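PDB 3TRB: virulence-associated protein I, which probably binds DNA as the HigA-family antidote of a toxin–antitoxin (addiction) module. Local coordinates for residues A[16-21]-A[64-69]; A[32-37]-A[42-47]. All coordinates share one frame; numbering follows the deposited sequence.

Both contacts belong to one five-helix chain. Contact 1 joins the first helix, 14-24, to the end of helix 56-66, while contact 2, nested between them in sequence, pairs helices 30-37 and 41-48. Their centres lie about 12 Å apart and they touch: Leu18 CD2 stands 4.0 Å from Leu33 CD2, and Phe65 CE2 stands 3.8 Å from Leu33 CD1. Contact 2 is the more buried, all three of its touching residues being buried aliphatics; contact 1 is partly buried, with the Phe66 ring touched by a buried leucine and, more loosely, by a partly exposed glutamate. Both are apolar, and both have residues that touch the second subunit.

Contact 1 of 2, residues A[16-21]-A[64-69]; sequences EILAEE and KFFGTT
The Phe66 ring meets helix 14-24 obliquely, with Leu18 CD1 and Glu21 CB approaching its outer atoms, while the neighbouring Phe65 supplies CD2 over the centre of one face, 3.5 Å above the plane. In return, Phe66 CD2 sits at the edge of the Phe65 ring and in its plane. Across the contact the closest approach is Leu18 CD1 to Phe66 CE2, 3.7 Å, and the same methyl is 3.9 Å from Phe66 CZ. The Leu18 and Phe66 side chains cross at about a right angle, and of the leucine side-chain atoms CD1 is the one within 4.2 Å of the ring. Phe66 reaches across because its CG is turned anti to the carbonyl carbon (chi1 -73°). Glu21 adds a looser contact through its aliphatic part, CB lying 4.4 Å from Phe66 CE1. The backbones stay well apart, with 9.2 Å between Glu21 CA and Phe66 CA, and side chains bridge that distance. Beyond the two segments, Leu18 also packs on Ile47, Leu48 and Trp73, and Phe66 on Leu25. Helix 56-66 stops here: Gly67 departs from helical geometry with positive phi, and Thr69 is the N-cap of helix 70-96, its OG1 hydrogen-bonded to Phe72 N. The arrangement packs helix 14-24 against Phe66, the last residue of helix 56-66, in the all-helical helix-turn-helix domain of the HTH_3 (XRE) family.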
ATOM      1  N   GLU A  16      16.580  24.305  -4.840  1.00 25.80           N
ATOM      2  CA  GLU A  16      16.653  25.395  -3.876  1.00 28.54           C
ATOM      3  C   GLU A  16      17.381  24.937  -2.622  1.00 26.37           C
ATOM      4  O   GLU A  16      18.273  25.619  -2.119  1.00 25.44           O
ATOM      5  CB  GLU A  16      15.249  25.862  -3.496  1.00 30.02           C
ATOM      6  CG  GLU A  16      14.940  27.299  -3.861  1.00 36.57           C
ATOM      7  CD  GLU A  16      13.695  27.808  -3.167  1.00 40.52           C
ATOM      8  OE1 GLU A  16      13.665  27.794  -1.917  1.00 36.26           O
ATOM      9  OE2 GLU A  16      12.743  28.213  -3.865  1.00 46.28           O
ATOM     10  N   ILE A  17      16.981  23.776  -2.119  1.00 22.15           N
ATOM     11  CA  ILE A  17      17.562  23.210  -0.912  1.00 25.53           C
ATOM     12  C   ILE A  17      19.000  22.761  -1.157  1.00 26.68           C
ATOM     13  O   ILE A  17      19.865  22.920  -0.296  1.00 24.87           O
ATOM     14  CB  ILE A  17      16.720  22.028  -0.402  1.00 30.03           C
ATOM     15  CG1 ILE A  17      15.279  22.484  -0.156  1.00 30.66           C
ATOM     16  CG2 ILE A  17      17.331  21.439   0.858  1.00 31.33           C
ATOM     17  CD1 ILE A  17      14.347  21.376   0.274  1.00 32.76           C
ATOM     18  N   LEU A  18      19.249  22.207  -2.338  1.00 25.26           N
ATOM     19  CA  LEU A  18      20.594  21.797  -2.719  1.00 24.36           C
ATOM     20  C   LEU A  18      21.530  23.000  -2.740  1.00 25.22           C
ATOM     21  O   LEU A  18      22.662  22.926  -2.256  1.00 25.36           O
ATOM     22  CB  LEU A  18      20.578  21.111  -4.087  1.00 24.65           C
ATOM     23  CG  LEU A  18      21.919  20.611  -4.628  1.00 28.27           C
ATOM     24  CD1 LEU A  18      22.587  19.682  -3.627  1.00 29.94           C
ATOM     25  CD2 LEU A  18      21.730  19.918  -5.970  1.00 25.57           C
ATOM     26  N   ALA A  19      21.049  24.109  -3.295  1.00 21.18           N
ATOM     27  CA  ALA A  19      21.833  25.335  -3.373  1.00 23.84           C
ATOM     28  C   ALA A  19      22.236  25.820  -1.984  1.00 24.74           C
ATOM     29  O   ALA A  19      23.391  26.176  -1.755  1.00 27.30           O
ATOM     30  CB  ALA A  19      21.050  26.417  -4.107  1.00 25.99           C
ATOM     31  N   GLU A  20      21.280  25.821  -1.061  1.00 24.91           N
ATOM     32  CA  GLU A  20      21.538  26.235   0.315  1.00 30.26           C
ATOM     33  C   GLU A  20      22.622  25.371   0.953  1.00 29.86           C
ATOM     34  O   GLU A  20      23.499  25.875   1.653  1.00 28.13           O
ATOM     35  CB  GLU A  20      20.252  26.161   1.139  1.00 28.87           C
ATOM     36  CG  GLU A  20      19.220  27.224   0.792  1.00 30.99           C
ATOM     37  CD  GLU A  20      19.496  28.550   1.474  1.00 34.99           C
ATOM     38  OE1 GLU A  20      19.989  28.539   2.621  1.00 31.60           O
ATOM     39  OE2 GLU A  20      19.218  29.602   0.861  1.00 34.34           O
ATOM     40  N   GLU A  21      22.555  24.067   0.705  1.00 28.90           N
ATOM     41  CA  GLU A  21      23.535  23.133   1.250  1.00 32.38           C
ATOM     42  C   GLU A  21      24.929  23.391   0.691  1.00 33.51           C
ATOM     43  O   GLU A  21      25.913  23.406   1.434  1.00 35.70           O
ATOM     44  CB  GLU A  21      23.113  21.689   0.978  1.00 38.98           C
ATOM     45  CG  GLU A  21      21.972  21.206   1.854  1.00 44.13           C
ATOM     46  CD  GLU A  21      22.333  21.216   3.326  1.00 48.96           C
ATOM     47  OE1 GLU A  21      23.518  20.985   3.653  1.00 49.93           O
ATOM     48  OE2 GLU A  21      21.432  21.460   4.155  1.00 52.49           O
ATOM     49  N   LYS A  64      25.089   9.482  -1.096  1.00 26.94           N
ATOM     50  CA  LYS A  64      26.449   9.022  -0.832  1.00 25.07           C
ATOM     51  C   LYS A  64      27.378  10.192  -0.522  1.00 26.56           C
ATOM     52  O   LYS A  64      28.238  10.098   0.351  1.00 27.96           O
ATOM     53  CB  LYS A  64      26.984   8.231  -2.030  1.00 27.82           C
ATOM     54  CG  LYS A  64      28.426   7.760  -1.887  1.00 32.48           C
ATOM     55  CD  LYS A  64      28.550   6.619  -0.892  1.00 38.34           C
ATOM     56  CE  LYS A  64      29.984   6.113  -0.803  1.00 41.19           C
ATOM     57  NZ  LYS A  64      30.467   5.567  -2.102  1.00 42.23           N
ATOM     58  N   PHE A  65      27.199  11.297  -1.240  1.00 25.82           N
ATOM     59  CA  PHE A  65      28.056  12.463  -1.059  1.00 26.27           C
ATOM     60  C   PHE A  65      27.754  13.220   0.230  1.00 29.22           C
ATOM     61  O   PHE A  65      28.663  13.536   0.997  1.00 24.57           O
ATOM     62  CB  PHE A  65      27.943  13.406  -2.258  1.00 25.63           C
ATOM     63  CG  PHE A  65      28.746  14.670  -2.114  1.00 31.16           C
ATOM     64  CD1 PHE A  65      30.126  14.645  -2.211  1.00 30.09           C
ATOM     65  CD2 PHE A  65      28.117  15.887  -1.895  1.00 33.12           C
ATOM     66  CE1 PHE A  65      30.867  15.805  -2.085  1.00 32.22           C
ATOM     67  CE2 PHE A  65      28.853  17.050  -1.769  1.00 35.25           C
ATOM     68  CZ  PHE A  65      30.230  17.009  -1.865  1.00 32.64           C
ATOM     69  N   PHE A  66      26.477  13.513   0.462  1.00 26.47           N
ATOM     70  CA  PHE A  66      26.068  14.300   1.624  1.00 33.19           C
ATOM     71  C   PHE A  66      25.871  13.453   2.879  1.00 33.56           C
ATOM     72  O   PHE A  66      25.702  13.986   3.975  1.00 35.76           O
ATOM     73  CB  PHE A  66      24.795  15.103   1.322  1.00 34.98           C
ATOM     74  CG  PHE A  66      25.018  16.267   0.400  1.00 38.47           C
ATOM     75  CD1 PHE A  66      25.682  17.398   0.841  1.00 41.94           C
ATOM     76  CD2 PHE A  66      24.563  16.232  -0.907  1.00 36.05           C
ATOM     77  CE1 PHE A  66      25.892  18.470  -0.004  1.00 41.54           C
ATOM     78  CE2 PHE A  66      24.771  17.303  -1.757  1.00 35.79           C
ATOM     79  CZ  PHE A  66      25.436  18.423  -1.305  1.00 39.97           C
ATOM     80  N   GLY A  67      25.893  12.135   2.717  1.00 33.08           N
ATOM     81  CA  GLY A  67      25.724  11.236   3.844  1.00 35.68           C
ATOM     82  C   GLY A  67      24.287  11.168   4.326  1.00 40.27           C
ATOM     83  O   GLY A  67      24.027  10.954   5.510  1.00 40.67           O
ATOM     84  N   THR A  68      23.352  11.354   3.401  1.00 38.74           N
ATOM     85  CA  THR A  68      21.932  11.267   3.719  1.00 34.87           C
ATOM     86  C   THR A  68      21.356   9.968   3.173  1.00 31.79           C
ATOM     87  O   THR A  68      22.095   9.070   2.772  1.00 31.45           O
ATOM     88  CB  THR A  68      21.148  12.440   3.103  1.00 34.25           C
ATOM     89  OG1 THR A  68      21.041  12.255   1.686  1.00 32.55           O
ATOM     90  CG2 THR A  68      21.844  13.760   3.390  1.00 38.43           C
ATOM     91  N   THR A  69      20.031   9.872   3.163  1.00 28.69           N
ATOM     92  CA  THR A  69      19.355   8.774   2.489  1.00 25.99           C
ATOM     93  C   THR A  69      18.922   9.252   1.110  1.00 26.19           C
ATOM     94  O   THR A  69      18.734  10.451   0.900  1.00 22.80           O
ATOM     95  CB  THR A  69      18.106   8.320   3.263  1.00 27.81           C
ATOM     96  OG1 THR A  69      17.124   9.363   3.238  1.00 26.65           O
ATOM     97  CG2 THR A  69      18.461   7.993   4.704  1.00 30.80           C
TER

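Contact 2 of 2, residues A[32-37]-A[42-47]; sequences QLAKHL and NRVTAI
Val44 carries helix 41-48 onto helix 30-37 with its two methyls divided between neighbouring residues: CG1 goes to Leu33 and CG2 to Ala34. The tight part is at Ala34, where Val44 CG2 lies 3.8 Å from Ala34 CA and equally near Ala34 CB. The small side chain lets the methyl reach the helix backbone itself, and the closest pair of alpha carbons, Ala34 CA and Val44 CA, is accordingly only 6.2 Å apart. A single chi1 setting explains the division: with Val44 CG1 anti to the backbone N (chi1 170°), CG2 lies beside that N and meets Ala34. On the other branch, Leu33 CD2 approaches Val44 CG1 at 3.9 Å, the two side chains running oblique to each other. Leu33 itself also packs on Leu22, which connects the pair to helix 14-24. Leu37 also points its CB toward helix 41-48, but its nearest side-chain approach is 4.8 Å, and it packs instead on Leu62 of helix 56-66.

The solvent side is different. Gln32, Lys35, Asn42 and Arg43 are exposed and make no contact across this interface; the CB of Asn42 points away from helix 30-37. Gln32 OE1 accepts a hydrogen bond from Ser29 N. His36, only partly exposed, stacks on Phe65 and is hydrogen-bonded through ND1 to Thr98 OG1 of the second subunit.

Helices 30-37 and 41-48 are the consecutive pair of a helix-turn-helix, as in DNA-binding proteins of the HTH_3 (XRE) family, and a role in DNA binding is probable. Between the segments the chemistry is wholly aliphatic, with no polar pairing across them, which suggests that apolar burial and the small size of Ala34, rather than directed bonds, contribute to the close spacing; Val44 also packs on Ala30 and Ile39.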
ATOM      1  N   GLN A  32      32.103  21.843  -8.912  1.00 39.88           N
ATOM      2  CA  GLN A  32      32.665  21.064  -7.813  1.00 34.95           C
ATOM      3  C   GLN A  32      31.762  19.889  -7.452  1.00 32.22           C
ATOM      4  O   GLN A  32      32.226  18.757  -7.320  1.00 36.93           O
ATOM      5  CB  GLN A  32      32.892  21.946  -6.583  1.00 31.34           C
ATOM      6  CG  GLN A  32      34.046  22.925  -6.722  1.00 34.59           C
ATOM      7  CD  GLN A  32      34.214  23.797  -5.492  1.00 35.04           C
ATOM      8  OE1 GLN A  32      33.482  24.768  -5.301  1.00 36.99           O
ATOM      9  NE2 GLN A  32      35.182  23.455  -4.651  1.00 37.25           N
ATOM     10  N   LEU A  33      30.472  20.164  -7.292  1.00 28.90           N
ATOM     11  CA  LEU A  33      29.506  19.122  -6.962  1.00 29.97           C
ATOM     12  C   LEU A  33      29.430  18.075  -8.067  1.00 30.60           C
ATOM     13  O   LEU A  33      29.419  16.875  -7.797  1.00 28.99           O
ATOM     14  CB  LEU A  33      28.121  19.724  -6.718  1.00 30.99           C
ATOM     15  CG  LEU A  33      27.022  18.714  -6.383  1.00 31.18           C
ATOM     16  CD1 LEU A  33      27.391  17.904  -5.146  1.00 28.43           C
ATOM     17  CD2 LEU A  33      25.683  19.410  -6.195  1.00 29.60           C
ATOM     18  N   ALA A  34      29.378  18.541  -9.311  1.00 30.99           N
ATOM     19  CA  ALA A  34      29.292  17.652 -10.464  1.00 30.51           C
ATOM     20  C   ALA A  34      30.454  16.663 -10.488  1.00 32.51           C
ATOM     21  O   ALA A  34      30.265  15.480 -10.769  1.00 31.22           O
ATOM     22  CB  ALA A  34      29.247  18.458 -11.754  1.00 32.23           C
ATOM     23  N   LYS A  35      31.655  17.152 -10.194  1.00 33.62           N
ATOM     24  CA  LYS A  35      32.829  16.287 -10.121  1.00 39.58           C
ATOM     25  C   LYS A  35      32.705  15.284  -8.978  1.00 36.48           C
ATOM     26  O   LYS A  35      33.019  14.105  -9.140  1.00 39.11           O
ATOM     27  CB  LYS A  35      34.110  17.110  -9.960  1.00 47.44           C
ATOM     28  CG  LYS A  35      34.640  17.705 -11.254  1.00 55.37           C
ATOM     29  CD  LYS A  35      36.029  18.292 -11.053  1.00 66.09           C
ATOM     30  CE  LYS A  35      36.647  18.731 -12.371  1.00 71.33           C
ATOM     31  NZ  LYS A  35      38.039  19.230 -12.191  1.00 76.80           N
ATOM     32  N   HIS A  36      32.249  15.760  -7.824  1.00 35.49           N
ATOM     33  CA  HIS A  36      32.057  14.901  -6.662  1.00 36.35           C
ATOM     34  C   HIS A  36      31.048  13.792  -6.947  1.00 32.16           C
ATOM     35  O   HIS A  36      31.226  12.652  -6.514  1.00 36.65           O
ATOM     36  CB  HIS A  36      31.599  15.718  -5.452  1.00 37.40           C
ATOM     37  CG  HIS A  36      32.692  16.515  -4.807  1.00 44.05           C
ATOM     38  ND1 HIS A  36      33.852  15.943  -4.336  1.00 49.02           N
ATOM     39  CD2 HIS A  36      32.789  17.839  -4.538  1.00 43.93           C
ATOM     40  CE1 HIS A  36      34.625  16.880  -3.815  1.00 51.18           C
ATOM     41  NE2 HIS A  36      34.003  18.039  -3.924  1.00 48.35           N
ATOM     42  N   LEU A  37      29.988  14.132  -7.674  1.00 29.67           N
ATOM     43  CA  LEU A  37      28.916  13.183  -7.958  1.00 27.96           C
ATOM     44  C   LEU A  37      29.182  12.385  -9.227  1.00 28.74           C
ATOM     45  O   LEU A  37      28.518  11.383  -9.488  1.00 27.27           O
ATOM     46  CB  LEU A  37      27.576  13.914  -8.087  1.00 25.29           C
ATOM     47  CG  LEU A  37      27.120  14.725  -6.871  1.00 24.94           C
ATOM     48  CD1 LEU A  37      25.753  15.341  -7.124  1.00 23.03           C
ATOM     49  CD2 LEU A  37      27.092  13.848  -5.633  1.00 24.11           C
ATOM     50  N   ASN A  42      26.053  20.277 -16.356  1.00 31.11           N
ATOM     51  CA  ASN A  42      24.741  20.657 -16.868  1.00 37.36           C
ATOM     52  C   ASN A  42      23.596  20.109 -16.022  1.00 30.13           C
ATOM     53  O   ASN A  42      22.601  20.795 -15.793  1.00 29.67           O
ATOM     54  CB  ASN A  42      24.581  20.196 -18.317  1.00 47.91           C
ATOM     55  CG  ASN A  42      25.438  20.994 -19.279  1.00 60.37           C
ATOM     56  OD1 ASN A  42      25.516  22.220 -19.189  1.00 65.43           O
ATOM     57  ND2 ASN A  42      26.086  20.301 -20.207  1.00 63.87           N
ATOM     58  N   ARG A  43      23.742  18.870 -15.564  1.00 28.05           N
ATOM     59  CA  ARG A  43      22.710  18.228 -14.756  1.00 28.41           C
ATOM     60  C   ARG A  43      22.553  18.919 -13.405  1.00 27.25           C
ATOM     61  O   ARG A  43      21.436  19.153 -12.944  1.00 24.86           O
ATOM     62  CB  ARG A  43      23.031  16.746 -14.556  1.00 27.38           C
ATOM     63  CG  ARG A  43      21.930  15.959 -13.865  1.00 28.35           C
ATOM     64  CD  ARG A  43      22.280  14.482 -13.811  1.00 29.89           C
ATOM     65  NE  ARG A  43      22.571  13.951 -15.140  1.00 30.96           N
ATOM     66  CZ  ARG A  43      23.138  12.772 -15.371  1.00 31.22           C
ATOM     67  NH1 ARG A  43      23.484  11.988 -14.360  1.00 29.16           N
ATOM     68  NH2 ARG A  43      23.363  12.377 -16.617  1.00 33.34           N
ATOM     69  N   VAL A  44      23.677  19.242 -12.774  1.00 28.65           N
ATOM     70  CA  VAL A  44      23.658  19.956 -11.504  1.00 27.71           C
ATOM     71  C   VAL A  44      23.047  21.346 -11.670  1.00 25.44           C
ATOM     72  O   VAL A  44      22.179  21.749 -10.900  1.00 27.14           O
ATOM     73  CB  VAL A  44      25.074  20.095 -10.914  1.00 25.84           C
ATOM     74  CG1 VAL A  44      25.062  21.047  -9.728  1.00 21.43           C
ATOM     75  CG2 VAL A  44      25.618  18.732 -10.510  1.00 23.83           C
ATOM     76  N   THR A  45      23.509  22.072 -12.683  1.00 24.91           N
ATOM     77  CA  THR A  45      23.001  23.410 -12.964  1.00 30.84           C
ATOM     78  C   THR A  45      21.496  23.406 -13.220  1.00 27.59           C
ATOM     79  O   THR A  45      20.772  24.274 -12.731  1.00 28.61           O
ATOM     80  CB  THR A  45      23.720  24.038 -14.169  1.00 36.72           C
ATOM     81  OG1 THR A  45      25.075  24.336 -13.812  1.00 41.08           O
ATOM     82  CG2 THR A  45      23.024  25.318 -14.600  1.00 40.09           C
ATOM     83  N   ALA A  46      21.033  22.426 -13.988  1.00 25.76           N
ATOM     84  CA  ALA A  46      19.615  22.307 -14.303  1.00 27.76           C
ATOM     85  C   ALA A  46      18.782  22.087 -13.043  1.00 25.41           C
ATOM     86  O   ALA A  46      17.713  22.675 -12.888  1.00 24.43           O
ATOM     87  CB  ALA A  46      19.386  21.182 -15.300  1.00 29.50           C
ATOM     88  N   ILE A  47      19.281  21.243 -12.146  1.00 23.79           N
ATOM     89  CA  ILE A  47      18.597  20.978 -10.885  1.00 23.75           C
ATOM     90  C   ILE A  47      18.578  22.227 -10.011  1.00 23.55           C
ATOM     91  O   ILE A  47      17.555  22.564  -9.415  1.00 21.23           O
ATOM     92  CB  ILE A  47      19.263  19.822 -10.115  1.00 23.21           C
ATOM     93  CG1 ILE A  47      19.108  18.510 -10.889  1.00 25.01           C
ATOM     94  CG2 ILE A  47      18.671  19.699  -8.719  1.00 19.65           C
ATOM     95  CD1 ILE A  47      19.864  17.349 -10.280  1.00 25.27           C
TER